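Local atomic coordinates of beta-phosphoglucomutase (Bacteroides vulgatus, PDB entry 3DV9), a protein that probably interconverts beta-glucose 1-phosphate and glucose 6-phosphate as a magnesium-dependent phosphomutase of the haloacid dehalogenase superfamily. Residues Ile203-Asn209 with Ala223-Ser229; Leu23-Asp29 with Glu184-Asn190; Phe5-Ile9 with Thr239-Lys245. All blocks are in the same frame, centred on the assembly; numbering follows the deposited sequence.

Contact 1: Ile203-Asn209 with Ala223-Ser229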
loop_
_atom_site.group_PDB
_atom_site.type_symbol
_atom_site.label_atom_id
_atom_site.label_comp_id
_atom_site.label_asym_id
_atom_site.label_seq_id
_atom_site.Cartn_x
_atom_site.Cartn_y
_atom_site.Cartn_z
ATOM N N ILE A 203 -11.263 -0.392 -7.313
ATOM C CA ILE A 203 -11.051 -1.786 -6.870
ATOM C C ILE A 203 -11.481 -1.864 -5.415
ATOM O O ILE A 203 -11.238 -0.941 -4.652
ATOM C CB ILE A 203 -9.557 -2.185 -6.935
ATOM C CG1 ILE A 203 -8.958 -1.848 -8.330
ATOM C CG2 ILE A 203 -9.325 -3.676 -6.467
ATOM C CD1 ILE A 203 -7.410 -1.798 -8.335
ATOM N N PHE A 204 -12.118 -2.973 -5.067
ATOM C CA PHE A 204 -12.544 -3.242 -3.713
ATOM C C PHE A 204 -11.292 -3.155 -2.828
ATOM O O PHE A 204 -10.304 -3.822 -3.069
ATOM C CB PHE A 204 -13.229 -4.616 -3.641
ATOM C CG PHE A 204 -13.803 -4.923 -2.288
ATOM C CD1 PHE A 204 -15.183 -4.745 -2.050
ATOM C CD2 PHE A 204 -12.993 -5.458 -1.261
ATOM C CE1 PHE A 204 -15.737 -5.013 -0.804
ATOM C CE2 PHE A 204 -13.559 -5.752 -0.008
ATOM C CZ PHE A 204 -14.940 -5.552 0.209
ATOM N N THR A 205 -11.351 -2.261 -1.843
ATOM C CA THR A 205 -10.158 -1.862 -1.102
ATOM C C THR A 205 -10.287 -2.239 0.358
ATOM O O THR A 205 -11.255 -1.828 1.033
ATOM C CB THR A 205 -9.789 -0.340 -1.337
ATOM O OG1 THR A 205 -9.412 -0.158 -2.713
ATOM C CG2 THR A 205 -8.602 0.107 -0.420
ATOM N N ILE A 206 -9.312 -3.009 0.854
ATOM C CA ILE A 206 -9.315 -3.458 2.250
ATOM C C ILE A 206 -8.213 -2.734 3.002
ATOM O O ILE A 206 -7.006 -2.796 2.640
ATOM C CB ILE A 206 -9.144 -5.011 2.357
ATOM C CG1 ILE A 206 -10.337 -5.747 1.742
ATOM C CG2 ILE A 206 -8.846 -5.444 3.852
ATOM C CD1 ILE A 206 -9.999 -7.214 1.477
ATOM N N ALA A 207 -8.594 -2.029 4.074
ATOM C CA ALA A 207 -7.600 -1.415 4.946
ATOM C C ALA A 207 -7.201 -2.391 6.054
ATOM O O ALA A 207 -8.028 -3.094 6.612
ATOM C CB ALA A 207 -8.113 -0.126 5.608
ATOM N N VAL A 208 -5.916 -2.403 6.349
ATOM C CA VAL A 208 -5.398 -3.181 7.487
ATOM C C VAL A 208 -4.565 -2.187 8.271
ATOM O O VAL A 208 -3.526 -1.680 7.781
ATOM C CB VAL A 208 -4.503 -4.383 7.003
ATOM C CG1 VAL A 208 -3.962 -5.176 8.214
ATOM C CG2 VAL A 208 -5.228 -5.312 5.981
ATOM N N ASN A 209 -5.031 -1.866 9.473
ATOM C CA ASN A 209 -4.395 -0.799 10.253
ATOM C C ASN A 209 -3.196 -1.341 11.031
ATOM O O ASN A 209 -3.363 -1.867 12.118
ATOM C CB ASN A 209 -5.389 -0.075 11.182
ATOM C CG ASN A 209 -4.807 1.206 11.718
ATOM O OD1 ASN A 209 -3.611 1.452 11.534
ATOM N ND2 ASN A 209 -5.626 2.032 12.361
ATOM N N ALA A 223 -12.412 2.932 2.498
ATOM C CA ALA A 223 -12.053 1.489 2.555
ATOM C C ALA A 223 -13.340 0.693 2.612
ATOM O O ALA A 223 -14.290 1.040 3.371
ATOM C CB ALA A 223 -11.239 1.162 3.813
ATOM N N ASN A 224 -13.384 -0.373 1.842
ATOM C CA ASN A 224 -14.600 -1.203 1.815
ATOM C C ASN A 224 -14.723 -2.107 3.027
ATOM O O ASN A 224 -15.832 -2.433 3.469
ATOM C CB ASN A 224 -14.715 -1.990 0.522
ATOM C CG ASN A 224 -14.743 -1.078 -0.687
ATOM O OD1 ASN A 224 -13.701 -0.782 -1.269
ATOM N ND2 ASN A 224 -15.935 -0.579 -1.039
ATOM N N LEU A 225 -13.580 -2.520 3.557
ATOM C CA LEU A 225 -13.499 -3.271 4.793
ATOM C C LEU A 225 -12.233 -2.842 5.533
ATOM O O LEU A 225 -11.258 -2.335 4.930
ATOM C CB LEU A 225 -13.435 -4.778 4.513
ATOM C CG LEU A 225 -14.656 -5.581 4.064
ATOM C CD1 LEU A 225 -14.225 -7.035 3.786
ATOM C CD2 LEU A 225 -15.756 -5.520 5.127
ATOM N N LEU A 226 -12.226 -3.041 6.849
ATOM C CA LEU A 226 -11.053 -2.735 7.652
ATOM C C LEU A 226 -10.761 -3.908 8.574
ATOM O O LEU A 226 -11.676 -4.418 9.267
ATOM C CB LEU A 226 -11.251 -1.455 8.508
ATOM C CG LEU A 226 -9.971 -1.009 9.252
ATOM C CD1 LEU A 226 -9.910 0.508 9.292
ATOM C CD2 LEU A 226 -9.998 -1.625 10.629
ATOM N N PHE A 227 -9.501 -4.329 8.582
ATOM C CA PHE A 227 -9.012 -5.292 9.630
ATOM C C PHE A 227 -7.999 -4.637 10.536
ATOM O O PHE A 227 -7.305 -3.695 10.159
ATOM C CB PHE A 227 -8.419 -6.532 8.978
ATOM C CG PHE A 227 -9.419 -7.296 8.149
ATOM C CD1 PHE A 227 -10.260 -8.231 8.746
ATOM C CD2 PHE A 227 -9.551 -7.045 6.787
ATOM C CE1 PHE A 227 -11.221 -8.909 8.020
ATOM C CE2 PHE A 227 -10.492 -7.720 6.038
ATOM C CZ PHE A 227 -11.358 -8.658 6.650
ATOM N N HIS A 228 -7.883 -5.169 11.742
ATOM C CA HIS A 228 -7.094 -4.495 12.775
ATOM C C HIS A 228 -5.596 -4.840 12.721
ATOM O O HIS A 228 -4.798 -4.237 13.433
ATOM C CB HIS A 228 -7.727 -4.817 14.131
ATOM C CG HIS A 228 -9.121 -4.265 14.247
ATOM N ND1 HIS A 228 -9.395 -2.915 14.195
ATOM C CD2 HIS A 228 -10.324 -4.887 14.301
ATOM C CE1 HIS A 228 -10.701 -2.724 14.284
ATOM N NE2 HIS A 228 -11.290 -3.905 14.354
ATOM N N SER A 229 -5.235 -5.858 11.927
ATOM C CA SER A 229 -3.845 -6.335 11.856
ATOM C C SER A 229 -3.731 -7.312 10.685
ATOM O O SER A 229 -4.749 -7.871 10.230
ATOM C CB SER A 229 -3.457 -7.102 13.147
ATOM O OG SER A 229 -4.171 -8.330 13.251
HETATM O O HOH W 1 -13.374 0.713 -3.577
#
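N224 lies across the ring of F204 and, from there, takes hold of the backbone of the neighbouring strand. Its CB sits over one ring face, offset toward the rim and 3.6 Å from the ring centroid of F204, a CH-pi contact. CG follows above the CD1 side of the ring, and the amide it carries is stacked on the phenyl group with the two planes 19° apart. At the tip, OD1 of N224 accepts the backbone N-H of T205 at 2.8 Å, an almost straight bond (168°) whose donor is tilted out of the amide plane. Having CG beside its own backbone N (chi1 -59°) turns the amide back toward T205. A water donates to OD1 as well and bridges it to I203 O, which also receives the hydroxyl of T205 from above its carbonyl plane.

The backbone of N224 completes the grip, its N bonding to T205 O at 2.7 Å. Beyond this point a regular parallel ladder takes over: A207 N to L225 O and F227 N to A207 O, both at 2.8 Å, then N209 N to F227 O. On one face of the sheet I206 CG2 meets the edge of the F227 ring, 3.4 Å from F227 CD2, while L225 reaches the edge of the F204 ring; helices 2-16 and 230-244 pack on this side. The other face brings A207 CB within 3.8 Å of A223 CB, beneath helix 215-219.

The contact thus joins the two strands of a beta-alpha-beta unit at the edge of the Rossmann-like sheet. Its chemistry implies that where strand pairing begins, a side-chain amide stands in for a main-chain carbonyl, satisfying T205 N while the CB of N224 lies over one face of the F204 ring.

Contact 2: Leu23-Asp29 with Glu184-Asn190; sequences LKAVLFD and EALVIEN. With MG (magnesium ion), chain B.
The ring of F28 has I188 CG1 over one face, 3.9 Å above its plane and offset toward the rim. The carboxylates of D29 and E189 are stacked with planes 16° apart, while the N190 amide, tilted 19° from the D29 carboxylate, brings its OD1 to the magnesium ion at 2.3 Å, beside D29 OD2 at 2.1 Å. D29 holds CG opposite its own backbone N (chi1 179°), which sends OD2 forward to the metal. E65, the backbone O of D31 and two waters also bind it. E189 OE1 takes one of these waters at 2.6 Å and, through its anti lone pair, the N-H of N190; K165 bridges D29 OD1 and E189 OE2, which probably eases their closeness, and Y171 also bonds to E189 OE2. With an alanine in place of E189, the metal-bound water and N190 N would probably lose their acceptor, and K165 one of its two carboxylates. Behind the site the strands pair in parallel, L27 N to L186 O at 2.8 Å, and V26 CG1 packs on I188 CG1. Acidic residues gathered round magnesium at the C-terminal ends of central strands characterise the HAD-type Rossmann-like active site; here an asparagine joins them.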
loop_
_atom_site.group_PDB
_atom_site.type_symbol
_atom_site.label_atom_id
_atom_site.label_comp_id
_atom_site.label_asym_id
_atom_site.label_seq_id
_atom_site.Cartn_x
_atom_site.Cartn_y
_atom_site.Cartn_z
ATOM N N LEU A 23 -12.908 -13.045 -8.370
ATOM C CA LEU A 23 -11.592 -12.822 -7.821
ATOM C C LEU A 23 -10.483 -13.576 -8.566
ATOM O O LEU A 23 -10.536 -14.817 -8.681
ATOM C CB LEU A 23 -11.576 -13.185 -6.340
ATOM C CG LEU A 23 -10.267 -12.841 -5.620
ATOM C CD1 LEU A 23 -9.966 -11.366 -5.667
ATOM C CD2 LEU A 23 -10.323 -13.258 -4.146
ATOM N N LYS A 24 -9.496 -12.821 -9.075
ATOM C CA LYS A 24 -8.349 -13.417 -9.753
ATOM C C LYS A 24 -7.022 -12.948 -9.174
ATOM O O LYS A 24 -6.004 -13.606 -9.345
ATOM C CB LYS A 24 -8.398 -13.107 -11.253
ATOM C CG LYS A 24 -9.700 -13.543 -11.893
ATOM C CD LYS A 24 -9.621 -13.491 -13.399
ATOM C CE LYS A 24 -10.994 -13.800 -14.026
ATOM N NZ LYS A 24 -11.357 -15.247 -14.019
ATOM N N ALA A 25 -7.033 -11.783 -8.549
ATOM C CA ALA A 25 -5.779 -11.149 -8.144
ATOM C C ALA A 25 -5.937 -10.434 -6.805
ATOM O O ALA A 25 -7.009 -9.910 -6.481
ATOM C CB ALA A 25 -5.344 -10.099 -9.243
ATOM N N VAL A 26 -4.836 -10.357 -6.063
ATOM C CA VAL A 26 -4.812 -9.621 -4.786
ATOM C C VAL A 26 -3.567 -8.742 -4.820
ATOM O O VAL A 26 -2.436 -9.237 -4.911
ATOM C CB VAL A 26 -4.837 -10.538 -3.512
ATOM C CG1 VAL A 26 -4.999 -9.665 -2.212
ATOM C CG2 VAL A 26 -5.970 -11.580 -3.582
ATOM N N LEU A 27 -3.810 -7.429 -4.790
ATOM C CA LEU A 27 -2.788 -6.402 -4.971
ATOM C C LEU A 27 -2.377 -5.900 -3.618
ATOM O O LEU A 27 -3.154 -5.221 -2.943
ATOM C CB LEU A 27 -3.353 -5.216 -5.794
ATOM C CG LEU A 27 -3.408 -5.426 -7.303
ATOM C CD1 LEU A 27 -3.565 -6.838 -7.779
ATOM C CD2 LEU A 27 -4.391 -4.421 -7.987
ATOM N N PHE A 28 -1.161 -6.247 -3.197
ATOM C CA PHE A 28 -0.663 -5.866 -1.860
ATOM C C PHE A 28 0.219 -4.653 -1.874
ATOM O O PHE A 28 1.269 -4.604 -2.559
ATOM C CB PHE A 28 0.165 -6.996 -1.266
ATOM C CG PHE A 28 -0.634 -8.164 -0.829
ATOM C CD1 PHE A 28 -1.007 -8.273 0.519
ATOM C CD2 PHE A 28 -1.008 -9.157 -1.731
ATOM C CE1 PHE A 28 -1.760 -9.373 0.976
ATOM C CE2 PHE A 28 -1.781 -10.268 -1.297
ATOM C CZ PHE A 28 -2.133 -10.381 0.054
ATOM N N ASP A 29 -0.137 -3.682 -1.039
ATOM C CA ASP A 29 0.871 -2.709 -0.705
ATOM C C ASP A 29 2.105 -3.383 -0.028
ATOM O O ASP A 29 1.986 -4.468 0.574
ATOM C CB ASP A 29 0.252 -1.675 0.232
ATOM C CG ASP A 29 1.219 -0.647 0.647
ATOM O OD1 ASP A 29 1.863 -0.066 -0.259
ATOM O OD2 ASP A 29 1.364 -0.452 1.866
ATOM N N GLU A 184 -12.041 -7.915 -10.530
ATOM C CA GLU A 184 -11.306 -9.192 -10.423
ATOM C C GLU A 184 -10.180 -9.119 -9.393
ATOM O O GLU A 184 -9.365 -10.034 -9.286
ATOM C CB GLU A 184 -10.738 -9.620 -11.794
ATOM C CG GLU A 184 -11.823 -9.954 -12.823
ATOM C CD GLU A 184 -11.284 -10.193 -14.243
ATOM O OE1 GLU A 184 -10.152 -9.752 -14.565
ATOM O OE2 GLU A 184 -12.025 -10.810 -15.035
ATOM N N ALA A 185 -10.078 -7.980 -8.709
ATOM C CA ALA A 185 -8.979 -7.749 -7.775
ATOM C C ALA A 185 -9.440 -7.198 -6.412
ATOM O O ALA A 185 -10.572 -6.707 -6.267
ATOM C CB ALA A 185 -7.928 -6.816 -8.410
ATOM N N LEU A 186 -8.552 -7.359 -5.413
ATOM C CA LEU A 186 -8.663 -6.686 -4.111
ATOM C C LEU A 186 -7.391 -5.843 -3.917
ATOM O O LEU A 186 -6.316 -6.233 -4.352
ATOM C CB LEU A 186 -8.696 -7.721 -2.969
ATOM C CG LEU A 186 -9.947 -8.497 -2.558
ATOM C CD1 LEU A 186 -10.689 -9.039 -3.715
ATOM C CD2 LEU A 186 -9.591 -9.585 -1.542
ATOM N N VAL A 187 -7.518 -4.697 -3.257
ATOM C CA VAL A 187 -6.353 -3.922 -2.841
ATOM C C VAL A 187 -6.218 -4.106 -1.325
ATOM O O VAL A 187 -7.196 -3.991 -0.599
ATOM C CB VAL A 187 -6.508 -2.421 -3.188
ATOM C CG1 VAL A 187 -5.457 -1.558 -2.438
ATOM C CG2 VAL A 187 -6.424 -2.209 -4.717
ATOM N N ILE A 188 -5.014 -4.428 -0.889
ATOM C CA ILE A 188 -4.722 -4.555 0.576
ATOM C C ILE A 188 -3.782 -3.415 0.950
ATOM O O ILE A 188 -2.606 -3.408 0.571
ATOM C CB ILE A 188 -4.088 -5.917 0.908
ATOM C CG1 ILE A 188 -4.851 -7.079 0.246
ATOM C CG2 ILE A 188 -3.988 -6.083 2.451
ATOM C CD1 ILE A 188 -6.343 -7.124 0.668
ATOM N N GLU A 189 -4.314 -2.458 1.721
ATOM C CA GLU A 189 -3.626 -1.207 2.026
ATOM C C GLU A 189 -3.608 -0.915 3.530
ATOM O O GLU A 189 -4.531 -1.334 4.255
ATOM C CB GLU A 189 -4.290 -0.059 1.257
ATOM C CG GLU A 189 -3.548 0.179 -0.053
ATOM C CD GLU A 189 -2.185 0.947 0.147
ATOM O OE1 GLU A 189 -1.753 1.194 1.317
ATOM O OE2 GLU A 189 -1.537 1.289 -0.874
ATOM N N ASN A 190 -2.620 -0.123 3.978
ATOM C CA ASN A 190 -2.561 0.213 5.426
ATOM C C ASN A 190 -2.514 1.722 5.689
ATOM O O ASN A 190 -2.480 2.115 6.850
ATOM C CB ASN A 190 -1.324 -0.424 6.082
ATOM C CG ASN A 190 -0.031 0.199 5.567
ATOM O OD1 ASN A 190 0.146 0.347 4.364
ATOM N ND2 ASN A 190 0.812 0.653 6.461
HETATM MG MG MG B . 1.928 1.153 3.188
HETATM O O HOH W 2 3.024 2.206 1.732
HETATM O O HOH W 3 0.410 2.497 1.905
#

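Contact 3: Phe5-Ile9 with Thr239-Lys245; sequences FKEAI and TLQSALK
A243 CB is the apolar centre, meeting F5 CB and I9 CD1, each at 3.7 Å. These two residues of helix 2-16 stand one turn apart and so receive the small alanine of helix 230-244 between them. I9 carries its chain outward in extended form (chi2 158°), which places CD1 not only on the alanine methyl but also 3.7 Å from L244 CD2, where the two side chains cross at about a right angle.

Around this centre the F5 ring does most of the filling. L240 CD1 lies over one of its faces, 4.0 Å above the plane and displaced toward the rim, whereas the methyl of A243 comes in at the edge, near the ring plane. T239 contributes its methyl branch, CG2, which approaches F5 CE2 at 3.5 Å. The same group of side chains rests on the central sheet, since F5 and L240 both touch L225.

Farther out the packing gives way to polar atoms. The chain of K6 bends at its second torsion (chi2 -59°) and then runs extended along the flank of A243, so that NZ reaches the A243 carbonyl oxygen at 2.8 Å, slightly tilted from the carbonyl plane. A water accepts from K6 NZ at 2.7 Å and donates in turn to S242 O at 3.0 Å.

The short helical segments cross at 48°, their axes 9.8 Å apart at closest approach, and thereby bring the N-terminal and C-terminal helices of the chain together. Apolar groups account for most of the contacts between them. The chemistry of the rim implies something more: a positive ammonium group meets one carbonyl directly and another through a water near the C-terminal end of a helix, where the helix dipole would probably favour it.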
loop_
_atom_site.group_PDB
_atom_site.type_symbol
_atom_site.label_atom_id
_atom_site.label_comp_id
_atom_site.label_asym_id
_atom_site.label_seq_id
_atom_site.Cartn_x
_atom_site.Cartn_y
_atom_site.Cartn_z
ATOM N N PHE A 5 -19.170 -8.825 5.527
ATOM C CA PHE A 5 -18.467 -8.938 4.219
ATOM C C PHE A 5 -19.447 -8.749 3.044
ATOM O O PHE A 5 -19.178 -7.994 2.119
ATOM C CB PHE A 5 -17.690 -10.265 4.098
ATOM C CG PHE A 5 -16.584 -10.457 5.127
ATOM C CD1 PHE A 5 -16.070 -9.392 5.906
ATOM C CD2 PHE A 5 -15.984 -11.729 5.279
ATOM C CE1 PHE A 5 -15.023 -9.624 6.840
ATOM C CE2 PHE A 5 -14.958 -11.942 6.192
ATOM C CZ PHE A 5 -14.467 -10.891 6.970
ATOM N N LYS A 6 -20.589 -9.415 3.109
ATOM C CA LYS A 6 -21.638 -9.307 2.085
ATOM C C LYS A 6 -22.095 -7.849 1.924
ATOM O O LYS A 6 -22.299 -7.389 0.798
ATOM C CB LYS A 6 -22.826 -10.186 2.478
ATOM C CG LYS A 6 -22.582 -11.705 2.305
ATOM C CD LYS A 6 -22.231 -12.049 0.852
ATOM C CE LYS A 6 -22.311 -13.543 0.583
ATOM N NZ LYS A 6 -21.780 -13.842 -0.775
ATOM N N GLU A 7 -22.333 -7.158 3.042
ATOM C CA GLU A 7 -22.753 -5.731 2.991
ATOM C C GLU A 7 -21.707 -4.911 2.207
ATOM O O GLU A 7 -22.049 -4.215 1.245
ATOM C CB GLU A 7 -22.949 -5.153 4.393
ATOM C CG GLU A 7 -23.266 -3.676 4.403
ATOM C CD GLU A 7 -23.049 -2.982 5.755
ATOM O OE1 GLU A 7 -22.132 -3.358 6.566
ATOM O OE2 GLU A 7 -23.837 -2.032 6.006
ATOM N N ALA A 8 -20.433 -5.050 2.583
ATOM C CA ALA A 8 -19.365 -4.331 1.907
ATOM C C ALA A 8 -19.346 -4.712 0.430
ATOM O O ALA A 8 -19.279 -3.844 -0.423
ATOM C CB ALA A 8 -18.008 -4.642 2.558
ATOM N N ILE A 9 -19.387 -6.009 0.145
ATOM C CA ILE A 9 -19.342 -6.479 -1.235
ATOM C C ILE A 9 -20.499 -5.902 -2.042
ATOM O O ILE A 9 -20.290 -5.362 -3.126
ATOM C CB ILE A 9 -19.264 -8.016 -1.313
ATOM C CG1 ILE A 9 -17.910 -8.493 -0.738
ATOM C CG2 ILE A 9 -19.403 -8.539 -2.759
ATOM C CD1 ILE A 9 -17.954 -9.935 -0.299
ATOM N N THR A 239 -13.110 -16.921 4.954
ATOM C CA THR A 239 -14.492 -16.376 5.019
ATOM C C THR A 239 -14.671 -15.283 3.985
ATOM O O THR A 239 -15.730 -15.163 3.351
ATOM C CB THR A 239 -14.775 -15.838 6.432
ATOM O OG1 THR A 239 -14.642 -16.926 7.347
ATOM C CG2 THR A 239 -16.223 -15.218 6.558
ATOM N N LEU A 240 -13.634 -14.477 3.797
ATOM C CA LEU A 240 -13.751 -13.377 2.856
ATOM C C LEU A 240 -13.794 -13.925 1.434
ATOM O O LEU A 240 -14.669 -13.524 0.636
ATOM C CB LEU A 240 -12.560 -12.415 3.054
ATOM C CG LEU A 240 -12.512 -11.280 2.038
ATOM C CD1 LEU A 240 -13.745 -10.383 2.120
ATOM C CD2 LEU A 240 -11.224 -10.480 2.229
ATOM N N GLN A 241 -12.851 -14.812 1.087
ATOM C CA GLN A 241 -12.858 -15.400 -0.267
ATOM C C GLN A 241 -14.206 -16.087 -0.575
ATOM O O GLN A 241 -14.754 -15.943 -1.686
ATOM C CB GLN A 241 -11.688 -16.373 -0.462
ATOM C CG GLN A 241 -11.470 -16.749 -1.932
ATOM C CD GLN A 241 -10.470 -17.882 -2.099
ATOM O OE1 GLN A 241 -9.944 -18.405 -1.112
ATOM N NE2 GLN A 241 -10.215 -18.294 -3.351
ATOM N N SER A 242 -14.746 -16.800 0.415
ATOM C CA SER A 242 -16.073 -17.419 0.291
ATOM C C SER A 242 -17.186 -16.388 0.018
ATOM O O SER A 242 -18.040 -16.611 -0.857
ATOM C CB SER A 242 -16.403 -18.256 1.533
ATOM O OG SER A 242 -17.663 -18.902 1.389
ATOM N N ALA A 243 -17.165 -15.269 0.759
ATOM C CA ALA A 243 -18.150 -14.174 0.618
ATOM C C ALA A 243 -18.108 -13.569 -0.773
ATOM O O ALA A 243 -19.116 -13.136 -1.310
ATOM C CB ALA A 243 -17.883 -13.064 1.661
ATOM N N LEU A 244 -16.912 -13.544 -1.338
ATOM C CA LEU A 244 -16.637 -12.956 -2.653
ATOM C C LEU A 244 -17.066 -13.843 -3.815
ATOM O O LEU A 244 -17.244 -13.357 -4.944
ATOM C CB LEU A 244 -15.127 -12.656 -2.754
ATOM C CG LEU A 244 -14.647 -11.409 -1.995
ATOM C CD1 LEU A 244 -13.108 -11.439 -1.779
ATOM C CD2 LEU A 244 -15.100 -10.114 -2.722
ATOM N N LYS A 245 -17.209 -15.141 -3.543
ATOM C CA LYS A 245 -17.590 -16.106 -4.571
ATOM C C LYS A 245 -19.108 -16.094 -4.704
ATOM O O LYS A 245 -19.801 -16.455 -3.761
ATOM C CB LYS A 245 -17.116 -17.515 -4.171
ATOM C CG LYS A 245 -15.726 -17.904 -4.680
ATOM C CD LYS A 245 -15.390 -19.390 -4.420
ATOM C CE LYS A 245 -14.135 -19.603 -3.525
ATOM N NZ LYS A 245 -14.319 -19.513 -2.013
HETATM O O HOH W 4 -20.967 -16.298 -1.617
#

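Contacts 1 and 2 belong to one parallel sheet, their centres about 10 Å apart: strand 204-208 is the neighbour of strand 185-189, with V208 N 2.7 Å from E189 O and I206 N 2.7 Å from V187 O, both probable hydrogen bonds. Contact 2 holds the magnesium ion; contact 1 stands one strand outward, with the V208 side chain about 9 Å from the metal. Contact 3 lies against the sheet, its centre about 13 Å from that of contact 1 and about 14 Å from contact 2's. L240 CD2 packs 3.6 Å from I206 CD1, and L244 CD1 3.9 Å from L186 CD1, linking the C-terminal helix to both strand pairs, while F5 and A8 of helix 2-16 reach L225.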